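Local coordinates for Mgp-operon protein 3 (Mycoplasma pneumoniae, PDB 6RJ1), which is an immunodominant extracellular adhesion protein, also called P40/P90, that probably helps the bacterium attach to sugar-bearing host cells, at residues 138-143 / 713-718; 132-137 / 477-482. All blocks are in the same frame, centred on the assembly; numbering follows the deposited sequence.

Interaction 1 of 2, residues 138-143 / 713-718; sequences YVKQES and STSDDN
Tyr-138 lays its ring against the backbone of Thr-714 and Ser-715, while the next side chain but one, Lys-140, runs alongside the Ser-715 hydroxyl. Thr-714 CA sits over one face of the tyrosine, 4.2 Å above the ring plane and displaced toward the rim. Ser-715 N approaches the ring obliquely, 3.2 Å from Tyr-138 CE2, and Ser-713 O is also oblique to it, near CD2. At the far end of the ring, Tyr-138 OH packs 3.6 Å from Ser-715 CB. CG of the tyrosine is anti to the backbone N (chi1 -176°), beside the carbonyl carbon, on a side chain that leaves the backbone toward loop 713-718.

Ser-715 OG meets the methylene chain of Lys-140, closest at CD, 3.4 Å away. Lys-140 NZ reaches the same hydroxyl in a weak hydrogen bond of 3.5 Å. The main polar partner of this ammonium group is the carbonyl of Thr-77, so the serine supplies a secondary hold.

Behind the touching residues, 716-718 form an Asx turn, in which Asp-716 OD1 accepts from Asn-718 N at 3.2 Å with an N-H...O angle of 165°. The donor comes from the anti side, tilted somewhat out of the carboxylate plane. Outside the two segments, Asn-78 O takes a weak hydrogen bond from Tyr-138 OH, and Asn-78 ND2 gives another to Thr-714 O, so one residue bridges both loops.

The contact is a surface packing of two irregular connections. One leads from strand 125-135 to helix 157-163, on which Val-139 rests, and the other joins helix 701-712 to strand 723-732. Strand 487-492 adjoins both, touching Tyr-138 and Thr-714 through Lys-489.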
# COMPACT_ATOMS: atom_id res chain seq x y z
N TYR A 138 6.54 20.27 -0.30
CA TYR A 138 7.11 21.35 0.50
C TYR A 138 7.03 21.10 2.01
O TYR A 138 6.00 20.70 2.53
CB TYR A 138 6.50 22.71 0.12
CG TYR A 138 7.13 23.88 0.85
CD1 TYR A 138 8.26 24.53 0.34
CD2 TYR A 138 6.61 24.34 2.05
CE1 TYR A 138 8.85 25.60 1.02
CE2 TYR A 138 7.21 25.38 2.76
CZ TYR A 138 8.32 26.02 2.23
OH TYR A 138 8.88 27.07 2.91
N VAL A 139 8.16 21.37 2.69
CA VAL A 139 8.31 21.30 4.14
C VAL A 139 9.34 22.36 4.56
O VAL A 139 10.49 22.30 4.14
CB VAL A 139 8.54 19.88 4.72
CG1 VAL A 139 9.82 19.23 4.20
CG2 VAL A 139 8.51 19.89 6.25
N LYS A 140 8.88 23.37 5.30
CA LYS A 140 9.69 24.52 5.68
C LYS A 140 10.72 24.18 6.76
O LYS A 140 10.35 23.63 7.80
CB LYS A 140 8.78 25.71 6.07
CG LYS A 140 9.47 26.93 6.70
CD LYS A 140 8.91 27.19 8.11
CE LYS A 140 9.47 28.40 8.81
NZ LYS A 140 8.89 29.67 8.29
N GLN A 141 12.00 24.51 6.50
CA GLN A 141 13.12 24.34 7.43
C GLN A 141 12.87 25.32 8.55
O GLN A 141 12.71 26.52 8.29
CB GLN A 141 14.46 24.60 6.73
CG GLN A 141 15.45 23.48 6.95
CD GLN A 141 16.79 23.78 6.35
OE1 GLN A 141 17.78 23.97 7.07
NE2 GLN A 141 16.88 23.80 5.02
N GLU A 142 12.75 24.83 9.78
CA GLU A 142 12.33 25.64 10.92
C GLU A 142 13.41 26.62 11.43
O GLU A 142 13.64 27.62 10.74
CB GLU A 142 11.75 24.76 12.03
CG GLU A 142 10.48 24.10 11.54
CD GLU A 142 9.42 23.81 12.58
OE1 GLU A 142 9.76 23.21 13.63
OE2 GLU A 142 8.24 24.15 12.33
N SER A 143 14.03 26.37 12.61
CA SER A 143 15.02 27.15 13.38
C SER A 143 14.49 27.22 14.82
O SER A 143 15.23 27.56 15.74
CB SER A 143 15.19 28.58 12.85
OG SER A 143 15.97 28.64 11.67
N SER A 713 1.28 25.90 -1.89
CA SER A 713 1.40 26.81 -0.75
C SER A 713 2.80 26.72 -0.14
O SER A 713 3.29 25.61 0.15
CB SER A 713 0.33 26.49 0.30
OG SER A 713 0.33 27.44 1.35
N THR A 714 3.45 27.89 0.03
CA THR A 714 4.80 28.03 0.58
C THR A 714 4.78 28.53 2.01
O THR A 714 4.66 29.73 2.24
CB THR A 714 5.70 28.87 -0.35
OG1 THR A 714 4.98 30.00 -0.84
CG2 THR A 714 6.25 28.06 -1.51
N SER A 715 4.89 27.59 2.96
CA SER A 715 4.89 27.78 4.42
C SER A 715 3.70 28.61 4.91
O SER A 715 2.64 28.05 5.21
CB SER A 715 6.23 28.33 4.91
OG SER A 715 6.28 28.41 6.33
N ASP A 716 3.85 29.96 4.92
CA ASP A 716 2.88 30.99 5.31
C ASP A 716 1.81 30.52 6.34
O ASP A 716 2.16 29.98 7.40
CB ASP A 716 2.23 31.63 4.05
CG ASP A 716 1.75 30.69 2.96
OD1 ASP A 716 1.14 29.64 3.29
OD2 ASP A 716 1.97 31.00 1.77
N ASP A 717 0.52 30.73 6.01
CA ASP A 717 -0.66 30.46 6.82
C ASP A 717 -1.45 29.19 6.42
O ASP A 717 -2.42 28.85 7.10
CB ASP A 717 -1.59 31.70 6.86
CG ASP A 717 -1.46 32.69 5.71
OD1 ASP A 717 -0.39 33.34 5.60
OD2 ASP A 717 -2.44 32.86 4.95
N ASN A 718 -1.03 28.49 5.35
CA ASN A 718 -1.70 27.27 4.91
C ASN A 718 -0.81 26.02 5.09
O ASN A 718 -0.96 25.03 4.36
CB ASN A 718 -2.25 27.42 3.49
CG ASN A 718 -3.37 28.43 3.36
OD1 ASN A 718 -4.41 28.36 4.05
ND2 ASN A 718 -3.20 29.40 2.47

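Interaction 2 of 2, residues 132-137 / 477-482; sequences IKLALP and WYWVVG
Trp-479 and Leu-134 form the centre of a buried apolar contact between next-nearest strands of a mixed eight-stranded sheet; strand 477-482 falls in the MgpC adhesin region, a family of the beta-propeller clan. Strand 487-492 lies between 125-135 and 477-482 in the order of the sheet. The two short segments run roughly antiparallel, their axes 8.5 Å apart at 149°, and they meet through side chains instead of backbone pairing.

Trp-479 loses more surface to the other segment than any other residue of the contact. Its side chain leaves the backbone toward strand 125-135, with CG anti to the carbonyl carbon (chi1 -81°). Leu-134 lies over one face of that indole in a CH-pi contact, with CB 3.8 Å from the centroid of the five-membered ring, while its CD2 rests above CG and CD1. Leu-134 CD2 also reaches toward Val-481 CG1, which together with the Ile-132 to Val-481 packing carries the apolar layer on toward Gly-482.

Pro-137 repeats the theme at the other end, crossing Trp-477 at about a right angle. Its CG lies 3.6 Å above the indole plane, near CE3, and CD sits over the five-membered ring. The CZ3 edge of Trp-479 adjoins the Trp-477 ring in its plane, and helix 446-454 packs against both tryptophans.

The indole N-H of Trp-479 has a weak second acceptor in Gly-488 O of the intervening strand. Its main bond, from NE1 to Ala-135 O, is 2.9 Å long and bent to 135° at the hydrogen.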
# COMPACT_ATOMS: atom_id res chain seq x y z
N ILE A 132 6.58 17.80 -17.63
CA ILE A 132 6.22 18.43 -16.36
C ILE A 132 7.04 17.75 -15.26
O ILE A 132 6.92 16.53 -15.05
CB ILE A 132 4.67 18.39 -16.07
CG1 ILE A 132 3.85 19.00 -17.23
CG2 ILE A 132 4.32 19.06 -14.74
CD1 ILE A 132 3.08 18.02 -18.03
N LYS A 133 7.89 18.53 -14.59
CA LYS A 133 8.75 18.05 -13.51
C LYS A 133 7.93 17.74 -12.26
O LYS A 133 7.01 18.48 -11.91
CB LYS A 133 9.80 19.11 -13.19
CG LYS A 133 11.08 18.59 -12.57
CD LYS A 133 12.05 19.74 -12.51
CE LYS A 133 13.38 19.37 -11.93
NZ LYS A 133 13.38 19.50 -10.45
N LEU A 134 8.25 16.63 -11.60
CA LEU A 134 7.56 16.22 -10.39
C LEU A 134 8.41 16.65 -9.22
O LEU A 134 9.29 15.92 -8.77
CB LEU A 134 7.27 14.71 -10.38
CG LEU A 134 6.41 14.17 -11.53
CD1 LEU A 134 6.29 12.67 -11.43
CD2 LEU A 134 5.02 14.83 -11.57
N ALA A 135 8.21 17.89 -8.79
CA ALA A 135 8.95 18.50 -7.70
C ALA A 135 8.62 17.88 -6.34
O ALA A 135 7.48 17.47 -6.10
CB ALA A 135 8.70 19.99 -7.67
N LEU A 136 9.63 17.82 -5.45
CA LEU A 136 9.55 17.34 -4.09
C LEU A 136 8.42 18.08 -3.33
O LEU A 136 8.21 19.27 -3.59
CB LEU A 136 10.88 17.66 -3.38
CG LEU A 136 11.95 16.57 -3.14
CD1 LEU A 136 11.42 15.17 -3.20
CD2 LEU A 136 13.16 16.80 -3.98
N PRO A 137 7.71 17.44 -2.36
CA PRO A 137 6.69 18.18 -1.59
C PRO A 137 7.33 19.29 -0.76
O PRO A 137 8.55 19.26 -0.56
CB PRO A 137 6.05 17.10 -0.72
CG PRO A 137 7.09 16.06 -0.59
CD PRO A 137 7.83 16.04 -1.88
N TRP A 477 3.51 10.93 -0.28
CA TRP A 477 2.99 12.04 -1.07
C TRP A 477 2.47 11.61 -2.44
O TRP A 477 2.67 10.46 -2.86
CB TRP A 477 4.06 13.15 -1.20
CG TRP A 477 5.36 12.64 -1.74
CD1 TRP A 477 5.66 12.35 -3.04
CD2 TRP A 477 6.55 12.35 -0.99
NE1 TRP A 477 6.96 11.91 -3.15
CE2 TRP A 477 7.53 11.89 -1.90
CE3 TRP A 477 6.89 12.46 0.37
CZ2 TRP A 477 8.82 11.53 -1.49
CZ3 TRP A 477 8.16 12.09 0.78
CH2 TRP A 477 9.11 11.62 -0.15
N TYR A 478 1.79 12.53 -3.14
CA TYR A 478 1.21 12.29 -4.47
C TYR A 478 1.17 13.60 -5.26
O TYR A 478 1.18 14.66 -4.66
CB TYR A 478 -0.19 11.67 -4.36
CG TYR A 478 -1.21 12.56 -3.68
CD1 TYR A 478 -1.27 12.65 -2.29
CD2 TYR A 478 -2.13 13.30 -4.42
CE1 TYR A 478 -2.20 13.46 -1.66
CE2 TYR A 478 -3.07 14.12 -3.80
CZ TYR A 478 -3.10 14.19 -2.41
OH TYR A 478 -4.03 14.99 -1.79
N TRP A 479 1.09 13.51 -6.58
CA TRP A 479 1.06 14.70 -7.42
C TRP A 479 -0.28 14.97 -8.07
O TRP A 479 -0.99 14.04 -8.42
CB TRP A 479 2.13 14.60 -8.52
CG TRP A 479 3.49 14.98 -8.06
CD1 TRP A 479 4.05 16.22 -8.08
CD2 TRP A 479 4.48 14.10 -7.49
NE1 TRP A 479 5.32 16.18 -7.56
CE2 TRP A 479 5.62 14.88 -7.21
CE3 TRP A 479 4.50 12.73 -7.20
CZ2 TRP A 479 6.78 14.34 -6.65
CZ3 TRP A 479 5.65 12.19 -6.64
CH2 TRP A 479 6.77 12.99 -6.37
N VAL A 480 -0.61 16.25 -8.22
CA VAL A 480 -1.73 16.81 -8.96
C VAL A 480 -1.07 18.00 -9.69
O VAL A 480 -0.78 19.03 -9.07
CB VAL A 480 -2.98 17.22 -8.13
CG1 VAL A 480 -4.02 17.89 -9.03
CG2 VAL A 480 -3.59 16.04 -7.40
N VAL A 481 -0.74 17.79 -10.96
CA VAL A 481 -0.04 18.80 -11.76
C VAL A 481 -0.85 19.22 -12.97
O VAL A 481 -1.65 18.44 -13.49
CB VAL A 481 1.41 18.36 -12.16
CG1 VAL A 481 2.32 18.29 -10.95
CG2 VAL A 481 1.41 17.03 -12.91
N GLY A 482 -0.64 20.45 -13.42
CA GLY A 482 -1.28 20.98 -14.62
C GLY A 482 -0.45 20.60 -15.83
O GLY A 482 0.78 20.55 -15.75

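In the fold
The segments 132-137 and 138-143 follow one another directly, so one run of chain makes both contacts, first at the end of strand 125-135 and then in the loop that follows, with centres about 17 Å apart. Interaction 2 belongs to the core, where two strands of the same sheet face each other through aromatic and aliphatic groups. Interaction 1 lies near the surface and joins two loops, burying roughly half as much area, with a tyrosine against backbone and a weak lysine-serine bond in place of indole faces and a buried N-H to carbonyl bond. Strand 487-492 borders both: its Trp-492 touches Pro-137 and donates its indole N-H to Tyr-138 O.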